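Local atomic coordinates of Cif-like 1 (Burkholderia cenocepacia, PDB entry 7JQY), a protein that probably hydrolyses epoxides, as a Cif-like member of the alpha/beta hydrolase family that assembles into an octamer. Residues V36-V41 against V79-R84; V51-G56 against H118-S123; R65-A70 against F293-L298. The protein carries 1 engineered substitution. All coordinates share one frame; numbering follows the deposited sequence.

Contact 1 of 3, residues V36-V41 against V79-R84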
loop_
_atom_site.group_PDB
_atom_site.type_symbol
_atom_site.label_atom_id
_atom_site.label_comp_id
_atom_site.label_asym_id
_atom_site.label_seq_id
_atom_site.Cartn_x
_atom_site.Cartn_y
_atom_site.Cartn_z
ATOM N N VAL B 36 -5.353 -4.923 -34.954
ATOM C CA VAL B 36 -4.348 -5.150 -33.909
ATOM C C VAL B 36 -2.975 -4.739 -34.441
ATOM O O VAL B 36 -2.634 -5.041 -35.592
ATOM C CB VAL B 36 -4.318 -6.637 -33.501
ATOM C CG1 VAL B 36 -3.144 -6.943 -32.574
ATOM C CG2 VAL B 36 -5.647 -7.038 -32.880
ATOM N N ARG B 37 -2.171 -4.051 -33.620
ATOM C CA ARG B 37 -0.784 -3.731 -33.973
ATOM C C ARG B 37 0.190 -4.677 -33.274
ATOM O O ARG B 37 0.098 -4.880 -32.058
ATOM C CB ARG B 37 -0.443 -2.278 -33.616
ATOM C CG ARG B 37 0.993 -1.839 -33.975
ATOM C CD ARG B 37 1.202 -0.333 -33.715
ATOM N NE ARG B 37 1.345 -0.081 -32.285
ATOM C CZ ARG B 37 1.630 1.094 -31.731
ATOM N NH1 ARG B 37 1.812 2.177 -32.479
ATOM N NH2 ARG B 37 1.735 1.181 -30.408
ATOM N N LEU B 38 1.112 -5.258 -34.046
ATOM C CA LEU B 38 2.131 -6.154 -33.520
ATOM C C LEU B 38 3.496 -5.482 -33.566
ATOM O O LEU B 38 3.836 -4.801 -34.540
ATOM C CB LEU B 38 2.196 -7.475 -34.301
ATOM C CG LEU B 38 1.029 -8.452 -34.158
ATOM C CD1 LEU B 38 1.460 -9.842 -34.611
ATOM C CD2 LEU B 38 0.479 -8.485 -32.739
ATOM N N HIS B 39 4.274 -5.696 -32.505
ATOM C CA HIS B 39 5.642 -5.218 -32.381
ATOM C C HIS B 39 6.615 -6.349 -32.692
ATOM O O HIS B 39 6.376 -7.506 -32.335
ATOM C CB HIS B 39 5.876 -4.679 -30.967
ATOM C CG HIS B 39 7.304 -4.363 -30.655
ATOM N ND1 HIS B 39 8.110 -5.215 -29.931
ATOM C CD2 HIS B 39 8.061 -3.276 -30.939
ATOM C CE1 HIS B 39 9.308 -4.675 -29.797
ATOM N NE2 HIS B 39 9.304 -3.498 -30.399
ATOM N N TYR B 40 7.708 -6.019 -33.370
ATOM C CA TYR B 40 8.699 -7.030 -33.694
ATOM C C TYR B 40 10.051 -6.364 -33.819
ATOM O O TYR B 40 10.159 -5.151 -34.032
ATOM C CB TYR B 40 8.366 -7.801 -34.985
ATOM C CG TYR B 40 8.349 -6.954 -36.246
ATOM C CD1 TYR B 40 7.278 -6.108 -36.522
ATOM C CD2 TYR B 40 9.404 -6.996 -37.154
ATOM C CE1 TYR B 40 7.256 -5.325 -37.673
ATOM C CE2 TYR B 40 9.389 -6.222 -38.304
ATOM C CZ TYR B 40 8.315 -5.388 -38.555
ATOM O OH TYR B 40 8.300 -4.615 -39.694
ATOM N N VAL B 41 11.085 -7.179 -33.680
ATOM C CA VAL B 41 12.465 -6.737 -33.802
ATOM C C VAL B 41 13.066 -7.463 -34.993
ATOM O O VAL B 41 12.890 -8.680 -35.132
ATOM C CB VAL B 41 13.250 -7.009 -32.503
ATOM C CG1 VAL B 41 14.714 -6.669 -32.660
ATOM C CG2 VAL B 41 12.648 -6.198 -31.376
ATOM N N VAL B 79 13.119 -12.099 -37.811
ATOM C CA VAL B 79 11.926 -11.392 -37.364
ATOM C C VAL B 79 11.489 -12.035 -36.051
ATOM O O VAL B 79 10.859 -13.099 -36.055
ATOM C CB VAL B 79 10.797 -11.444 -38.397
ATOM C CG1 VAL B 79 9.546 -10.746 -37.859
ATOM C CG2 VAL B 79 11.246 -10.811 -39.705
ATOM N N ALA B 80 11.789 -11.380 -34.929
ATOM C CA ALA B 80 11.350 -11.829 -33.614
ATOM C C ALA B 80 10.146 -10.991 -33.218
ATOM O O ALA B 80 10.259 -9.768 -33.072
ATOM C CB ALA B 80 12.468 -11.703 -32.579
ATOM N N VAL B 81 8.996 -11.640 -33.073
ATOM C CA VAL B 81 7.707 -10.969 -32.941
ATOM C C VAL B 81 7.223 -11.061 -31.500
ATOM O O VAL B 81 7.295 -12.126 -30.877
ATOM C CB VAL B 81 6.667 -11.587 -33.901
ATOM C CG1 VAL B 81 5.386 -10.770 -33.905
ATOM C CG2 VAL B 81 7.245 -11.718 -35.295
ATOM N N ASP B 82 6.715 -9.946 -30.974
ATOM C CA ASP B 82 5.837 -9.988 -29.809
ATOM C C ASP B 82 4.450 -10.358 -30.310
ATOM O O ASP B 82 3.791 -9.535 -30.955
ATOM C CB ASP B 82 5.792 -8.639 -29.091
ATOM C CG ASP B 82 7.073 -8.320 -28.312
ATOM O OD1 ASP B 82 7.814 -9.262 -27.928
ATOM O OD2 ASP B 82 7.317 -7.110 -28.063
ATOM N N TYR B 83 3.986 -11.579 -30.021
ATOM C CA TYR B 83 2.690 -11.955 -30.576
ATOM C C TYR B 83 1.565 -11.189 -29.881
ATOM O O TYR B 83 1.788 -10.440 -28.924
ATOM C CB TYR B 83 2.453 -13.475 -30.520
ATOM C CG TYR B 83 2.584 -14.201 -29.198
ATOM C CD1 TYR B 83 1.937 -13.767 -28.054
ATOM C CD2 TYR B 83 3.313 -15.391 -29.127
ATOM C CE1 TYR B 83 2.054 -14.464 -26.857
ATOM C CE2 TYR B 83 3.433 -16.093 -27.953
ATOM C CZ TYR B 83 2.800 -15.636 -26.821
ATOM O OH TYR B 83 2.934 -16.351 -25.653
ATOM N N ARG B 84 0.345 -11.363 -30.398
ATOM C CA ARG B 84 -0.832 -10.655 -29.893
ATOM C C ARG B 84 -0.908 -10.735 -28.373
ATOM O O ARG B 84 -0.866 -11.829 -27.796
ATOM C CB ARG B 84 -2.113 -11.222 -30.522
ATOM C CG ARG B 84 -3.411 -10.606 -29.968
ATOM C CD ARG B 84 -4.680 -11.280 -30.524
ATOM N NE ARG B 84 -4.767 -11.151 -31.978
ATOM C CZ ARG B 84 -5.818 -10.682 -32.648
ATOM N NH1 ARG B 84 -5.767 -10.613 -33.970
ATOM N NH2 ARG B 84 -6.918 -10.302 -32.011
#
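His39 turns the edge of its imidazole to Asp82: ND1 donates to Asp82 OD2 at 2.8 Å. That oxygen sits 21° out of the ring plane, and it is met from above the carboxylate, whose plane is turned 32° from the ring. Arg28 NE, bonded to His39 NE2, helps fix the ring's rotation; Asp82 OD2 also takes the N-H of Glu88, and OD1 that of Trp61. Farther along, the guanidinium of Arg84 has Val36 CG2 over one face, 3.6 Å from Arg84 NH2 and offset toward the rim, while Arg84 NE pairs with Asp104 in a salt bridge and NH2 bonds to Gly94 O. Tyr40 CG lies between the backbone N and the carbonyl carbon (chi1 63°), and the ring leads away from strand 77-82; obliquely, its CD2 still touches Val79 CG1 at 3.8 Å. Leu38 rests CD2 on Arg84 N at 3.7 Å. In the backbone, Val41 N to Ala80 O (2.8 Å) and Ala80 N to Val41 O (2.9 Å) make a hydrogen-bonded pair, followed by the non-hydrogen-bonded pair Tyr40-Val81. This is one of two antiparallel seams in the alpha/beta hydrolase sheet: strand 37-43 runs against 77-82, where the parallel strands begin.

Contact 2 of 3, residues V51-G56 against H118-S123. Engineered in segment 118-123: Ser123 (natural residue Asp).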
loop_
_atom_site.group_PDB
_atom_site.type_symbol
_atom_site.label_atom_id
_atom_site.label_comp_id
_atom_site.label_asym_id
_atom_site.label_seq_id
_atom_site.Cartn_x
_atom_site.Cartn_y
_atom_site.Cartn_z
ATOM N N VAL B 51 13.591 -15.797 -41.177
ATOM C CA VAL B 51 13.457 -16.663 -40.013
ATOM C C VAL B 51 12.594 -15.929 -38.995
ATOM O O VAL B 51 12.990 -14.871 -38.487
ATOM C CB VAL B 51 14.817 -17.044 -39.407
ATOM C CG1 VAL B 51 14.627 -17.999 -38.237
ATOM C CG2 VAL B 51 15.704 -17.676 -40.464
ATOM N N VAL B 52 11.419 -16.484 -38.702
ATOM C CA VAL B 52 10.491 -15.923 -37.728
ATOM C C VAL B 52 10.656 -16.680 -36.418
ATOM O O VAL B 52 10.672 -17.924 -36.400
ATOM C CB VAL B 52 9.041 -15.994 -38.235
ATOM C CG1 VAL B 52 8.081 -15.554 -37.164
ATOM C CG2 VAL B 52 8.891 -15.149 -39.479
ATOM N N LEU B 53 10.807 -15.931 -35.325
ATOM C CA LEU B 53 11.001 -16.480 -33.989
ATOM C C LEU B 53 9.835 -16.060 -33.110
ATOM O O LEU B 53 9.515 -14.868 -33.030
ATOM C CB LEU B 53 12.323 -15.990 -33.380
ATOM C CG LEU B 53 13.560 -16.077 -34.282
ATOM C CD1 LEU B 53 14.784 -15.500 -33.619
ATOM C CD2 LEU B 53 13.814 -17.518 -34.658
ATOM N N LEU B 54 9.201 -17.034 -32.458
ATOM C CA LEU B 54 8.017 -16.804 -31.640
ATOM C C LEU B 54 8.288 -17.270 -30.213
ATOM O O LEU B 54 8.452 -18.476 -29.960
ATOM C CB LEU B 54 6.797 -17.525 -32.222
ATOM C CG LEU B 54 6.303 -17.121 -33.621
ATOM C CD1 LEU B 54 5.136 -18.005 -34.033
ATOM C CD2 LEU B 54 5.915 -15.634 -33.695
ATOM N N HIS B 55 8.298 -16.312 -29.286
ATOM C CA HIS B 55 8.479 -16.537 -27.861
ATOM C C HIS B 55 7.228 -17.184 -27.255
ATOM O O HIS B 55 6.230 -17.445 -27.933
ATOM C CB HIS B 55 8.748 -15.206 -27.164
ATOM C CG HIS B 55 7.566 -14.297 -27.198
ATOM N ND1 HIS B 55 6.498 -14.438 -26.341
ATOM C CD2 HIS B 55 7.249 -13.276 -28.029
ATOM C CE1 HIS B 55 5.585 -13.529 -26.623
ATOM N NE2 HIS B 55 6.016 -12.811 -27.646
ATOM N N GLY B 56 7.265 -17.406 -25.944
ATOM C CA GLY B 56 6.143 -17.948 -25.211
ATOM C C GLY B 56 5.814 -17.117 -23.981
ATOM O O GLY B 56 6.050 -15.903 -23.936
ATOM N N HIS B 118 11.419 -19.725 -42.527
ATOM C CA HIS B 118 11.755 -20.706 -41.504
ATOM C C HIS B 118 11.111 -20.237 -40.206
ATOM O O HIS B 118 10.992 -19.030 -39.964
ATOM C CB HIS B 118 13.266 -20.831 -41.332
ATOM C CG HIS B 118 13.988 -21.185 -42.595
ATOM N ND1 HIS B 118 14.163 -22.487 -43.018
ATOM C CD2 HIS B 118 14.565 -20.404 -43.541
ATOM C CE1 HIS B 118 14.829 -22.493 -44.159
ATOM N NE2 HIS B 118 15.086 -21.242 -44.497
ATOM N N LEU B 119 10.661 -21.184 -39.391
ATOM C CA LEU B 119 9.806 -20.864 -38.256
ATOM C C LEU B 119 10.316 -21.567 -37.007
ATOM O O LEU B 119 10.465 -22.796 -36.999
ATOM C CB LEU B 119 8.352 -21.249 -38.550
ATOM C CG LEU B 119 7.268 -20.696 -37.630
ATOM C CD1 LEU B 119 7.441 -19.197 -37.417
ATOM C CD2 LEU B 119 5.885 -21.028 -38.180
ATOM N N VAL B 120 10.555 -20.791 -35.949
ATOM C CA VAL B 120 11.034 -21.281 -34.662
ATOM C C VAL B 120 10.075 -20.821 -33.570
ATOM O O VAL B 120 9.743 -19.632 -33.493
ATOM C CB VAL B 120 12.452 -20.770 -34.355
ATOM C CG1 VAL B 120 12.994 -21.440 -33.082
ATOM C CG2 VAL B 120 13.371 -20.980 -35.548
ATOM N N GLY B 121 9.645 -21.744 -32.723
ATOM C CA GLY B 121 8.737 -21.412 -31.642
ATOM C C GLY B 121 9.047 -22.200 -30.388
ATOM O O GLY B 121 9.618 -23.295 -30.439
ATOM N N ARG B 122 8.666 -21.621 -29.247
ATOM C CA ARG B 122 8.744 -22.289 -27.951
ATOM C C ARG B 122 7.539 -21.882 -27.113
ATOM O O ARG B 122 6.931 -20.830 -27.334
ATOM C CB ARG B 122 10.058 -21.973 -27.205
ATOM C CG ARG B 122 10.120 -20.606 -26.523
ATOM C CD ARG B 122 11.299 -20.525 -25.550
ATOM N NE ARG B 122 11.207 -21.545 -24.511
ATOM C CZ ARG B 122 10.377 -21.483 -23.475
ATOM N NH1 ARG B 122 9.559 -20.441 -23.330
ATOM N NH2 ARG B 122 10.352 -22.467 -22.587
ATOM N N SER B 123 7.200 -22.727 -26.135
ATOM C CA SER B 123 6.052 -22.489 -25.239
ATOM C C SER B 123 4.820 -22.154 -26.080
ATOM O O SER B 123 4.553 -22.859 -27.066
ATOM C CB SER B 123 6.457 -21.409 -24.233
ATOM O OG SER B 123 5.329 -20.896 -23.533
#
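Leu53 and Val120 stand flank to flank with their tips aimed alike, Leu53 CD2 bent in to 3.5 Å from Val120 CB. On the other face of the sheet Leu119 CD1 reaches across to Val52 CB at 3.7 Å; Leu119 CG is anti to its own backbone N (chi1 -166°), and CD1 turns toward strand 50-54. Between these two layers runs a parallel ladder: Val52 N to His118 O, Val120 N to Val52 O, Leu54 N to Val120 O at 2.8 Å, and last a longer rung, Arg122 N to Leu54 O at 3.2 Å. Beyond it the two segments stay close. Ser123, an engineered residue where the natural protein has Asp, brings OG to 3.5 Å from Gly56 CA, an approach that depends on the CA being bare on that side. Ser123 OG is bonded to Trp57 N. Within 51-56, His55 ND1 donates to Gly56 O at 2.9 Å, nearly in its ring plane; one shell out, Gln59 OE1 takes both Gly56 N and Arg122 NH1. Arg122 NE forms a salt bridge with Asp147, and its NH2 reaches His284 O. Ser123 has phi 50°, consistent with a strained turn between strand 117-122 and helix 124-135. The natural Asp at this position is probably the nucleophile, as in epoxide hydrolases, and with Gly121 and Gly125 the turn fits the nucleophile elbow of the alpha/beta hydrolase fold.

Contact 3 of 3, residues R65-A70 against F293-L298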
loop_
_atom_site.group_PDB
_atom_site.type_symbol
_atom_site.label_atom_id
_atom_site.label_comp_id
_atom_site.label_asym_id
_atom_site.label_seq_id
_atom_site.Cartn_x
_atom_site.Cartn_y
_atom_site.Cartn_z
ATOM N N ARG B 65 17.540 -13.031 -27.817
ATOM C CA ARG B 65 18.603 -12.038 -27.948
ATOM C C ARG B 65 19.949 -12.656 -28.305
ATOM O O ARG B 65 20.748 -12.022 -29.006
ATOM C CB ARG B 65 18.725 -11.244 -26.654
ATOM C CG ARG B 65 19.129 -12.083 -25.467
ATOM C CD ARG B 65 18.815 -11.369 -24.175
ATOM N NE ARG B 65 19.115 -12.208 -23.025
ATOM C CZ ARG B 65 18.273 -13.096 -22.517
ATOM N NH1 ARG B 65 17.068 -13.256 -23.063
ATOM N NH2 ARG B 65 18.644 -13.826 -21.465
ATOM N N HIS B 66 20.215 -13.884 -27.852
ATOM C CA HIS B 66 21.483 -14.540 -28.123
ATOM C C HIS B 66 21.442 -15.408 -29.364
ATOM O O HIS B 66 22.484 -15.935 -29.763
ATOM C CB HIS B 66 21.905 -15.416 -26.935
ATOM C CG HIS B 66 22.152 -14.647 -25.677
ATOM N ND1 HIS B 66 23.133 -13.685 -25.577
ATOM C CD2 HIS B 66 21.542 -14.694 -24.467
ATOM C CE1 HIS B 66 23.119 -13.173 -24.358
ATOM N NE2 HIS B 66 22.164 -13.771 -23.665
ATOM N N VAL B 67 20.279 -15.536 -29.998
ATOM C CA VAL B 67 20.131 -16.342 -31.199
ATOM C C VAL B 67 20.067 -15.482 -32.457
ATOM O O VAL B 67 20.665 -15.830 -33.474
ATOM C CB VAL B 67 18.882 -17.239 -31.064
ATOM C CG1 VAL B 67 18.555 -17.910 -32.388
ATOM C CG2 VAL B 67 19.107 -18.301 -29.981
ATOM N N MET B 68 19.393 -14.331 -32.394
ATOM C CA MET B 68 19.213 -13.506 -33.592
ATOM C C MET B 68 20.509 -13.009 -34.225
ATOM O O MET B 68 20.543 -12.896 -35.465
ATOM C CB MET B 68 18.297 -12.318 -33.269
ATOM C CG MET B 68 16.975 -12.739 -32.680
ATOM S SD MET B 68 16.204 -11.459 -31.673
ATOM C CE MET B 68 15.926 -10.189 -32.907
ATOM N N PRO B 69 21.561 -12.642 -33.481
ATOM C CA PRO B 69 22.792 -12.203 -34.165
ATOM C C PRO B 69 23.391 -13.267 -35.070
ATOM O O PRO B 69 23.707 -12.983 -36.235
ATOM C CB PRO B 69 23.728 -11.847 -33.000
ATOM C CG PRO B 69 22.832 -11.532 -31.875
ATOM C CD PRO B 69 21.668 -12.456 -32.022
ATOM N N ALA B 70 23.565 -14.492 -34.558
ATOM C CA ALA B 70 24.172 -15.554 -35.358
ATOM C C ALA B 70 23.312 -15.910 -36.568
ATOM O O ALA B 70 23.842 -16.222 -37.639
ATOM C CB ALA B 70 24.425 -16.786 -34.487
ATOM N N PHE B 293 24.025 -24.130 -27.921
ATOM C CA PHE B 293 23.480 -25.375 -28.457
ATOM C C PHE B 293 22.373 -25.099 -29.465
ATOM O O PHE B 293 22.320 -25.717 -30.536
ATOM C CB PHE B 293 22.942 -26.229 -27.312
ATOM C CG PHE B 293 22.136 -27.415 -27.761
ATOM C CD1 PHE B 293 20.770 -27.308 -27.982
ATOM C CD2 PHE B 293 22.744 -28.654 -27.931
ATOM C CE1 PHE B 293 20.030 -28.406 -28.395
ATOM C CE2 PHE B 293 22.010 -29.756 -28.337
ATOM C CZ PHE B 293 20.655 -29.636 -28.566
ATOM N N LEU B 294 21.482 -24.163 -29.135
ATOM C CA LEU B 294 20.342 -23.878 -29.991
ATOM C C LEU B 294 20.791 -23.269 -31.301
ATOM O O LEU B 294 20.304 -23.645 -32.377
ATOM C CB LEU B 294 19.395 -22.927 -29.270
ATOM C CG LEU B 294 18.215 -22.407 -30.073
ATOM C CD1 LEU B 294 17.428 -23.593 -30.581
ATOM C CD2 LEU B 294 17.363 -21.510 -29.186
ATOM N N THR B 295 21.710 -22.313 -31.225
ATOM C CA THR B 295 22.171 -21.671 -32.440
ATOM C C THR B 295 22.807 -22.705 -33.340
ATOM O O THR B 295 22.610 -22.685 -34.564
ATOM C CB THR B 295 23.133 -20.523 -32.119
ATOM O OG1 THR B 295 22.367 -19.420 -31.630
ATOM C CG2 THR B 295 23.888 -20.060 -33.355
ATOM N N ARG B 296 23.562 -23.627 -32.752
ATOM C CA ARG B 296 24.222 -24.674 -33.525
ATOM C C ARG B 296 23.211 -25.612 -34.186
ATOM O O ARG B 296 23.390 -26.029 -35.329
ATOM C CB ARG B 296 25.182 -25.473 -32.640
ATOM C CG ARG B 296 25.917 -26.583 -33.372
ATOM C CD ARG B 296 26.694 -26.039 -34.560
ATOM N NE ARG B 296 27.350 -27.101 -35.317
ATOM C CZ ARG B 296 28.056 -26.902 -36.426
ATOM N NH1 ARG B 296 28.199 -25.675 -36.911
ATOM N NH2 ARG B 296 28.618 -27.927 -37.050
ATOM N N GLN B 297 22.152 -25.936 -33.452
ATOM C CA GLN B 297 21.108 -26.815 -33.938
ATOM C C GLN B 297 20.299 -26.142 -35.040
ATOM O O GLN B 297 20.011 -26.763 -36.067
ATOM C CB GLN B 297 20.230 -27.221 -32.763
ATOM C CG GLN B 297 20.910 -28.270 -31.889
ATOM C CD GLN B 297 20.991 -29.593 -32.606
ATOM O OE1 GLN B 297 20.222 -29.842 -33.535
ATOM N NE2 GLN B 297 21.894 -30.460 -32.173
ATOM N N LEU B 298 20.017 -24.845 -34.904
ATOM C CA LEU B 298 19.198 -24.186 -35.920
ATOM C C LEU B 298 19.951 -24.009 -37.238
ATOM O O LEU B 298 19.408 -24.300 -38.313
ATOM C CB LEU B 298 18.719 -22.827 -35.410
ATOM C CG LEU B 298 17.651 -22.805 -34.318
ATOM C CD1 LEU B 298 17.403 -21.375 -33.842
ATOM C CD2 LEU B 298 16.352 -23.425 -34.810
#
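Leu294 opens the contact by placing CD2 3.7 Å from Val67 CG2, the two side chains nearly perpendicular. In the alpha/beta hydrolase fold this is where the C-terminal helix, here 291-303, packs beside the first helix after the third strand, here 68-73, both lying over the same side of the sheet. Val67 sits just ahead of helix 68-73 and points its side chain at the C-terminal helix. Behind Leu294, Leu253 of strand 250-255 touches it from the sheet. Next comes Thr295, the residue whose CA is nearest to that of Val67, at 5.8 Å. The two side chains run antiparallel past each other, and the branches of Thr295 divide the work. Its methyl CG2, anti to the backbone N, meets Ala70 CB at 3.5 Å, while OG1 lies 3.8 Å from Val67 CG2 and makes a weak hydrogen bond back to Pro291 O within its own helix. The contact is thus van der Waals packing, modest in extent at 204 Å² of buried surface. One helical turn after Leu294, Leu298 is reached; the four-residue spacing, with Leu298 N bonded to Leu294 O, puts both leucines on one flank. Val67 spreads its methyls over both of them: CG2 goes to Leu294, and CG1 faces Leu298 CD1 at 3.9 Å.

Of the three, contact 1 starts first from the N terminus: 36-41 meets 79-84 and closes a loop that encloses both 51-56 and 65-70. Each of these leaves the loop again, 51-56 for 118-123 in contact 2 and 65-70 for 293-298 in contact 3, near the end of the chain. All three closures therefore cross, and none nests inside another. Contacts 1 and 2 are neighbours in one sheet, joined through Val79, whose backbone probably bonds to Val51 and Leu53. Contact 3 lies over that sheet: Met68 packs on Val41, Ala80 and Leu53, and Leu298 on Val120, tying helices 68-73 and 291-303 to the central strands.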